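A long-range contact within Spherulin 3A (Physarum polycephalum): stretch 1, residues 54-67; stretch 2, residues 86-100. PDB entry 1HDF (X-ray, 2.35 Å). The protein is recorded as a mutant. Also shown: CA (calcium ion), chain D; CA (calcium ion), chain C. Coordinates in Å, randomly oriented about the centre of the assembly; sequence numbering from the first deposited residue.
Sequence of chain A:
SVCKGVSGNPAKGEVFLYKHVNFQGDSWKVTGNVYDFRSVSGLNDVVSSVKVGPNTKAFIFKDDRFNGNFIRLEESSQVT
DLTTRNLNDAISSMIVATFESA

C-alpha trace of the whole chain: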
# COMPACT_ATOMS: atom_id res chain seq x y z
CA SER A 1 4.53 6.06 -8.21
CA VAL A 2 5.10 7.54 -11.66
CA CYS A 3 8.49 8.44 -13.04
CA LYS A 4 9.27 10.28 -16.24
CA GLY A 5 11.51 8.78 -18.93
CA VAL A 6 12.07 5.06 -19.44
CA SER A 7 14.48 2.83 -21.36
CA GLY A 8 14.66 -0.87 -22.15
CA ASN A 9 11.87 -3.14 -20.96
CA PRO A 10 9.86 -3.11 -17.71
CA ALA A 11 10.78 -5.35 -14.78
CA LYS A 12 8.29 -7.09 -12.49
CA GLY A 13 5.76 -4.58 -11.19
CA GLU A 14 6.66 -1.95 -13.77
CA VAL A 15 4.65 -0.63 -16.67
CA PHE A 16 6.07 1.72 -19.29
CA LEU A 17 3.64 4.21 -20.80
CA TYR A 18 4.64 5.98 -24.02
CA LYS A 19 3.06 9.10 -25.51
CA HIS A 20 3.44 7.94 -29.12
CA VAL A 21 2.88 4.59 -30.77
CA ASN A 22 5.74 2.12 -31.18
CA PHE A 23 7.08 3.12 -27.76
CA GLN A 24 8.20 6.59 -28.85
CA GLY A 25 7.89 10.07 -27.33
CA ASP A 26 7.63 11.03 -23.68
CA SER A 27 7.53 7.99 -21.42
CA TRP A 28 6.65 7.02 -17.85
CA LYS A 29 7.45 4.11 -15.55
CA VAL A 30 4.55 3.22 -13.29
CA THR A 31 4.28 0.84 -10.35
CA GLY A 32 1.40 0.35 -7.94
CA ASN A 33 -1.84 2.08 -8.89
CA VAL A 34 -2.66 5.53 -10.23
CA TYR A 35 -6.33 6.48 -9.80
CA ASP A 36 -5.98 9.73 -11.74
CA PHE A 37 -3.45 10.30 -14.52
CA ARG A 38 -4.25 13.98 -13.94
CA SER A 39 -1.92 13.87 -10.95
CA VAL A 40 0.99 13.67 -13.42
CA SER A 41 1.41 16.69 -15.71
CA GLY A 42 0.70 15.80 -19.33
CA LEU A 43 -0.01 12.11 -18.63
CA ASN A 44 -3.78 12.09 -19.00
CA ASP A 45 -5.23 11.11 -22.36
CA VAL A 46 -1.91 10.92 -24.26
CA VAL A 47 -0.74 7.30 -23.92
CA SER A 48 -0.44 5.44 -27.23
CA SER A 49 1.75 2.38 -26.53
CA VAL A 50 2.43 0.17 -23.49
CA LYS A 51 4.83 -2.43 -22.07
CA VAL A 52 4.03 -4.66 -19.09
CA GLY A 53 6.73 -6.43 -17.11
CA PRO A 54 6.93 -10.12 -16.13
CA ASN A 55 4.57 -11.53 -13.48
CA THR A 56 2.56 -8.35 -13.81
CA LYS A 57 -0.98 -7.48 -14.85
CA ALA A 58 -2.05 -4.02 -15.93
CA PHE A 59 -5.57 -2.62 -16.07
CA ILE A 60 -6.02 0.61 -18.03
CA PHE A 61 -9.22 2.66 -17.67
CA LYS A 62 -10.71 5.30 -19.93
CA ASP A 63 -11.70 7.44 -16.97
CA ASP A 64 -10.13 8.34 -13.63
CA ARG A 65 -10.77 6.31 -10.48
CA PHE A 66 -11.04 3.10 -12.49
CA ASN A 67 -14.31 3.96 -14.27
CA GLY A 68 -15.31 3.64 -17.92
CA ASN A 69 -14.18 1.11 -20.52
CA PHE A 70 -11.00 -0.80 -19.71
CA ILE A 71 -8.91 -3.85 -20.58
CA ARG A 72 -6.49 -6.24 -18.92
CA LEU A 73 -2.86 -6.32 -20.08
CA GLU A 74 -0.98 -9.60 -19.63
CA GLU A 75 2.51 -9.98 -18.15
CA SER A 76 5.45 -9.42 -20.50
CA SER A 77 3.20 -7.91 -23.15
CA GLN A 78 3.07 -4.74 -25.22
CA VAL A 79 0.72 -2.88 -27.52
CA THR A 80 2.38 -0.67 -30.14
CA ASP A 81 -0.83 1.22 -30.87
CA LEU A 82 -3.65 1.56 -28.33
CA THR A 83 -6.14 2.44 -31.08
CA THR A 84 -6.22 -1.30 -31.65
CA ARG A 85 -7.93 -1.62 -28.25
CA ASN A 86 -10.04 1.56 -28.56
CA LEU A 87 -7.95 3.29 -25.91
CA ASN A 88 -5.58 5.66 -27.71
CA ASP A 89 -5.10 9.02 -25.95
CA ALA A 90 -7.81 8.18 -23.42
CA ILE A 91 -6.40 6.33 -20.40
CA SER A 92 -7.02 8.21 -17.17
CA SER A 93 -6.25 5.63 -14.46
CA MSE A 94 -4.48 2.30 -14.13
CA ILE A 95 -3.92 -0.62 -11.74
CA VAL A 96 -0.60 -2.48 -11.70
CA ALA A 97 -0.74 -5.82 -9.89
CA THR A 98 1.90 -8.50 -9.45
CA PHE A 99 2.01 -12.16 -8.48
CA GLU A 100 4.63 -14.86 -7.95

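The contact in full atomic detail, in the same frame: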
# COMPACT_ATOMS: atom_id res chain seq x y z
N PRO A 54 7.25 -8.74 -16.48
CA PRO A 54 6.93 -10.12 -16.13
C PRO A 54 6.12 -10.20 -14.84
O PRO A 54 6.14 -9.26 -14.03
CB PRO A 54 8.31 -10.78 -16.00
CG PRO A 54 9.20 -9.64 -15.59
CD PRO A 54 8.71 -8.52 -16.48
N ASN A 55 5.40 -11.31 -14.66
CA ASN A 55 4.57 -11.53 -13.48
C ASN A 55 3.79 -10.30 -13.09
O ASN A 55 3.61 -10.03 -11.90
CB ASN A 55 5.44 -11.96 -12.30
CG ASN A 55 5.93 -13.37 -12.45
OD1 ASN A 55 6.41 -13.98 -11.49
ND2 ASN A 55 5.83 -13.91 -13.65
N THR A 56 3.31 -9.57 -14.08
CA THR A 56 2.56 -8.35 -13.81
C THR A 56 1.31 -8.24 -14.68
O THR A 56 1.30 -8.64 -15.83
CB THR A 56 3.44 -7.11 -14.06
OG1 THR A 56 4.64 -7.20 -13.30
CG2 THR A 56 2.68 -5.84 -13.67
N LYS A 57 0.25 -7.70 -14.10
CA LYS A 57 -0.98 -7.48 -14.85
C LYS A 57 -1.20 -5.98 -14.81
O LYS A 57 -0.86 -5.32 -13.83
CB LYS A 57 -2.17 -8.18 -14.20
CG LYS A 57 -2.87 -9.19 -15.09
CD LYS A 57 -2.02 -10.43 -15.30
CE LYS A 57 -2.86 -11.59 -15.81
NZ LYS A 57 -2.08 -12.85 -15.82
N ALA A 58 -1.77 -5.44 -15.88
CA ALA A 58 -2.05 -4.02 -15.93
C ALA A 58 -3.48 -3.81 -16.40
O ALA A 58 -3.93 -4.43 -17.36
CB ALA A 58 -1.08 -3.33 -16.86
N PHE A 59 -4.20 -2.94 -15.71
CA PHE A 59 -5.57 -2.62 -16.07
C PHE A 59 -5.66 -1.12 -16.36
O PHE A 59 -5.49 -0.29 -15.46
CB PHE A 59 -6.52 -3.02 -14.93
CG PHE A 59 -6.49 -4.49 -14.60
CD1 PHE A 59 -5.48 -5.02 -13.81
CD2 PHE A 59 -7.45 -5.35 -15.11
CE1 PHE A 59 -5.43 -6.40 -13.52
CE2 PHE A 59 -7.41 -6.72 -14.83
CZ PHE A 59 -6.39 -7.24 -14.04
N ILE A 60 -5.92 -0.79 -17.61
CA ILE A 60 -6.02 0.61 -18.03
C ILE A 60 -7.48 1.02 -18.20
O ILE A 60 -8.26 0.31 -18.83
CB ILE A 60 -5.25 0.82 -19.35
CG1 ILE A 60 -5.73 -0.19 -20.40
CG2 ILE A 60 -3.75 0.65 -19.10
CD1 ILE A 60 -5.08 -0.02 -21.75
N PHE A 61 -7.84 2.16 -17.62
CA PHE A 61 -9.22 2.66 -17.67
C PHE A 61 -9.36 3.96 -18.45
O PHE A 61 -8.47 4.82 -18.41
CB PHE A 61 -9.74 2.87 -16.25
CG PHE A 61 -9.69 1.63 -15.43
CD1 PHE A 61 -8.46 1.13 -14.98
CD2 PHE A 61 -10.85 0.91 -15.17
CE1 PHE A 61 -8.40 -0.07 -14.31
CE2 PHE A 61 -10.79 -0.30 -14.50
CZ PHE A 61 -9.57 -0.79 -14.07
N LYS A 62 -10.48 4.10 -19.14
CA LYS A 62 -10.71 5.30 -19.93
C LYS A 62 -10.88 6.52 -19.06
O LYS A 62 -10.48 7.62 -19.44
CB LYS A 62 -11.94 5.14 -20.82
CG LYS A 62 -12.16 6.32 -21.75
CD LYS A 62 -12.99 5.91 -22.95
CE LYS A 62 -12.90 6.96 -24.04
NZ LYS A 62 -13.71 6.58 -25.23
N ASP A 63 -11.48 6.34 -17.89
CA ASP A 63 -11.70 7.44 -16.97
C ASP A 63 -10.85 7.31 -15.71
O ASP A 63 -10.18 6.30 -15.51
CB ASP A 63 -13.18 7.53 -16.57
CG ASP A 63 -14.09 7.70 -17.77
OD1 ASP A 63 -13.66 8.33 -18.76
OD2 ASP A 63 -15.25 7.23 -17.72
N ASP A 64 -10.88 8.34 -14.88
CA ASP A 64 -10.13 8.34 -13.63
C ASP A 64 -10.87 7.45 -12.63
O ASP A 64 -12.02 7.07 -12.85
CB ASP A 64 -10.08 9.75 -13.07
CG ASP A 64 -11.45 10.27 -12.70
OD1 ASP A 64 -12.28 10.44 -13.62
OD2 ASP A 64 -11.72 10.51 -11.50
N ARG A 65 -10.19 7.13 -11.54
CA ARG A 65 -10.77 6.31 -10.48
C ARG A 65 -11.31 4.96 -10.94
O ARG A 65 -12.28 4.44 -10.38
CB ARG A 65 -11.85 7.11 -9.75
CG ARG A 65 -11.27 8.32 -9.04
CD ARG A 65 -12.32 9.22 -8.44
NE ARG A 65 -11.71 10.27 -7.63
CZ ARG A 65 -10.87 11.20 -8.10
NH1 ARG A 65 -10.55 11.21 -9.39
NH2 ARG A 65 -10.35 12.10 -7.28
N PHE A 66 -10.68 4.42 -11.97
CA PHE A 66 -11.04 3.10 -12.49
C PHE A 66 -12.46 2.95 -13.04
O PHE A 66 -13.08 1.90 -12.87
CB PHE A 66 -10.77 2.06 -11.40
CG PHE A 66 -9.57 2.38 -10.56
CD1 PHE A 66 -8.31 2.48 -11.13
CD2 PHE A 66 -9.71 2.62 -9.20
CE1 PHE A 66 -7.19 2.82 -10.35
CE2 PHE A 66 -8.61 2.96 -8.41
CZ PHE A 66 -7.35 3.07 -8.99
N ASN A 67 -12.97 3.99 -13.69
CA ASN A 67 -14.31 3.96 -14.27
C ASN A 67 -14.20 3.95 -15.80
O ASN A 67 -13.13 4.21 -16.34
CB ASN A 67 -15.12 5.19 -13.84
CG ASN A 67 -15.31 5.26 -12.34
OD1 ASN A 67 -15.79 4.31 -11.73
ND2 ASN A 67 -14.95 6.39 -11.75
N ASN A 86 -9.12 0.44 -28.78
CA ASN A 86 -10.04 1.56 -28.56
C ASN A 86 -9.66 2.43 -27.37
O ASN A 86 -10.53 3.07 -26.77
CB ASN A 86 -11.46 1.04 -28.34
CG ASN A 86 -11.94 0.16 -29.47
OD1 ASN A 86 -12.11 0.62 -30.60
ND2 ASN A 86 -12.16 -1.11 -29.16
N LEU A 87 -8.38 2.48 -27.04
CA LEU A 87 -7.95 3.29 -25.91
C LEU A 87 -6.78 4.23 -26.17
O LEU A 87 -5.99 4.51 -25.27
CB LEU A 87 -7.62 2.38 -24.72
CG LEU A 87 -8.83 1.71 -24.07
CD1 LEU A 87 -8.38 0.72 -23.00
CD2 LEU A 87 -9.73 2.78 -23.48
N ASN A 88 -6.67 4.73 -27.40
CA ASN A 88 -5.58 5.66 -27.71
C ASN A 88 -5.92 7.02 -27.12
O ASN A 88 -7.07 7.46 -27.15
CB ASN A 88 -5.42 5.77 -29.23
CG ASN A 88 -4.17 6.55 -29.63
OD1 ASN A 88 -4.16 7.23 -30.66
ND2 ASN A 88 -3.12 6.45 -28.82
N ASP A 89 -4.91 7.70 -26.56
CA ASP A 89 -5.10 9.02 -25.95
C ASP A 89 -6.38 9.10 -25.12
O ASP A 89 -7.17 10.02 -25.31
CB ASP A 89 -5.15 10.12 -27.02
CG ASP A 89 -3.90 10.16 -27.87
OD1 ASP A 89 -2.81 9.86 -27.35
OD2 ASP A 89 -4.01 10.51 -29.07
N ALA A 90 -6.59 8.16 -24.21
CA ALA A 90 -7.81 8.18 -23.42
C ALA A 90 -7.70 7.59 -22.02
O ALA A 90 -8.64 7.71 -21.22
CB ALA A 90 -8.93 7.47 -24.18
N ILE A 91 -6.58 6.94 -21.72
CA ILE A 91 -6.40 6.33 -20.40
C ILE A 91 -6.30 7.41 -19.34
O ILE A 91 -5.57 8.39 -19.50
CB ILE A 91 -5.15 5.44 -20.38
CG1 ILE A 91 -5.31 4.31 -21.39
CG2 ILE A 91 -4.94 4.86 -18.98
CD1 ILE A 91 -4.09 3.43 -21.54
N SER A 92 -7.03 7.22 -18.24
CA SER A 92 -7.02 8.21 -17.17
C SER A 92 -6.75 7.62 -15.78
O SER A 92 -6.74 8.35 -14.80
CB SER A 92 -8.33 8.98 -17.17
OG SER A 92 -8.54 9.63 -18.42
N SER A 93 -6.56 6.31 -15.72
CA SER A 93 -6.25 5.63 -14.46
C SER A 93 -5.73 4.23 -14.80
O SER A 93 -5.94 3.74 -15.91
CB SER A 93 -7.48 5.54 -13.54
OG SER A 93 -8.54 4.77 -14.09
N MSE A 94 -5.04 3.61 -13.86
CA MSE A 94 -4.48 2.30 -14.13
C MSE A 94 -4.12 1.57 -12.84
O MSE A 94 -3.74 2.20 -11.86
CB MSE A 94 -3.25 2.45 -15.03
CG MSE A 94 -2.49 1.17 -15.32
SE MSE A 94 -1.09 1.38 -16.66
CE MSE A 94 0.27 2.15 -15.53
N ILE A 95 -4.26 0.25 -12.87
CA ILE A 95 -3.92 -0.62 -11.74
C ILE A 95 -2.80 -1.55 -12.18
O ILE A 95 -2.89 -2.20 -13.23
CB ILE A 95 -5.13 -1.49 -11.30
CG1 ILE A 95 -6.17 -0.63 -10.59
CG2 ILE A 95 -4.66 -2.59 -10.37
CD1 ILE A 95 -7.43 -1.36 -10.20
N VAL A 96 -1.73 -1.60 -11.40
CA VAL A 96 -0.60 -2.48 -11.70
C VAL A 96 -0.54 -3.49 -10.57
O VAL A 96 -0.31 -3.13 -9.41
CB VAL A 96 0.73 -1.70 -11.76
CG1 VAL A 96 1.87 -2.66 -12.06
CG2 VAL A 96 0.66 -0.60 -12.82
N ALA A 97 -0.76 -4.76 -10.90
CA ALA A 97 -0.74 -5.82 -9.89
C ALA A 97 0.23 -6.93 -10.25
O ALA A 97 0.33 -7.34 -11.41
CB ALA A 97 -2.15 -6.38 -9.72
N THR A 98 0.93 -7.44 -9.24
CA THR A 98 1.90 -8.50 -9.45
C THR A 98 1.53 -9.79 -8.73
O THR A 98 0.64 -9.83 -7.89
CB THR A 98 3.29 -8.09 -8.94
OG1 THR A 98 3.28 -8.05 -7.50
CG2 THR A 98 3.67 -6.72 -9.49
N PHE A 99 2.24 -10.86 -9.08
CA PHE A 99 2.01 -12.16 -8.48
C PHE A 99 3.30 -12.94 -8.63
O PHE A 99 4.16 -12.57 -9.43
CB PHE A 99 0.86 -12.88 -9.19
CG PHE A 99 1.09 -13.09 -10.65
CD1 PHE A 99 1.88 -14.14 -11.10
CD2 PHE A 99 0.54 -12.23 -11.59
CE1 PHE A 99 2.13 -14.32 -12.46
CE2 PHE A 99 0.78 -12.40 -12.95
CZ PHE A 99 1.58 -13.45 -13.38
N GLU A 100 3.44 -14.02 -7.86
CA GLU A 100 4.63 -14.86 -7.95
C GLU A 100 4.26 -16.07 -8.80
O GLU A 100 3.06 -16.39 -8.83
CB GLU A 100 5.06 -15.29 -6.55
CA CA D . -9.85 9.68 -20.40
CA CA C . -0.55 9.74 -27.77
O HOH W 1 -12.22 10.44 -19.27
O HOH W 2 -0.85 10.18 -30.34
O HOH W 3 -0.58 12.22 -27.54
O HOH W 4 -10.41 12.17 -19.72
O HOH W 5 -11.41 9.84 -22.69

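What ties Lys62 to the segment holding Ala90 and Ser92? A calcium ion (chain D) sits between them, bound by Lys62 O at 2.4 Å, Ala90 O at 2.5 Å and Ser92 OG at 2.4 Å, with three waters and one atom from elsewhere in the structure completing its shell. The shared ion explains why two carbonyl oxygens, Lys62 O and Ala90 O, can lie only 2.6 Å apart: the positive charge offsets their repulsion. Lys62 serves the metal through its backbone. Its side chain, all four chi angles t, runs past Ala90, with Lys62 CE 4.0 Å from Ala90 CB, and Lys62 CB lies 4.2 Å from Leu87 CD2. Water 1, another ligand of the ion, donates to Asp63 OD1 at 2.6 Å.

How does the backbone carry the contact away from the metal? The strand containing Lys57 to Phe61 and the strand containing Met94 to Ala97 run antiparallel, their directions 163° apart. Phe59 and Ile95 exchange a pair of hydrogen bonds, Phe59 N to Ile95 O and Ile95 N to Phe59 O, both 2.9 Å. Lys57 and Ala97 do the same, with Lys57 N to Ala97 O at 2.7 Å and Ala97 N to Lys57 O at 3.0 Å. At one end Phe99 N reaches Asn55 O at 3.2 Å; toward the calcium, Phe61 N donates a hydrogen bond to Ser93 O at 3.0 Å and Ser92 N donates a hydrogen bond to Phe61 O at 2.8 Å.

Why is a small hydroxyl side chain well placed at Ser93? With chi1 in the p well, its OG donates to Asp63 O at 2.7 Å and accepts from Phe66 N at 3.0 Å. One buried atom thus satisfies two backbone groups of the turn that follows the first strand. The turn is closed by Asp63 N, which donates to Asn67 O at 3.1 Å; on it, Arg65 NH1 forms a salt bridge with Asp64 OD2 at 2.5 Å.

What fills the two faces of the sheet? On the face shared by Ile60 and Met94, Ile60 CG2 meets the selenium atom SE of Met94, a selenomethionine, at 3.7 Å, while Ile60 CD1 lies 3.6 Å from both Leu87 CD1 and Ile91 CD1. All four residues are buried, and their side chains bring no hydrogen-bonding group that would need a partner there. On the other face, Ile95 meets aromatic residues: its CB is 4.2 Å from Phe59 CB, and its CD1 lies over the Phe66 ring, 4.2 Å from the centroid. Farther along, the Phe99 ring covers the backbone of Asn55, with Asn55 CA 4.0 Å from the ring centroid and over its face.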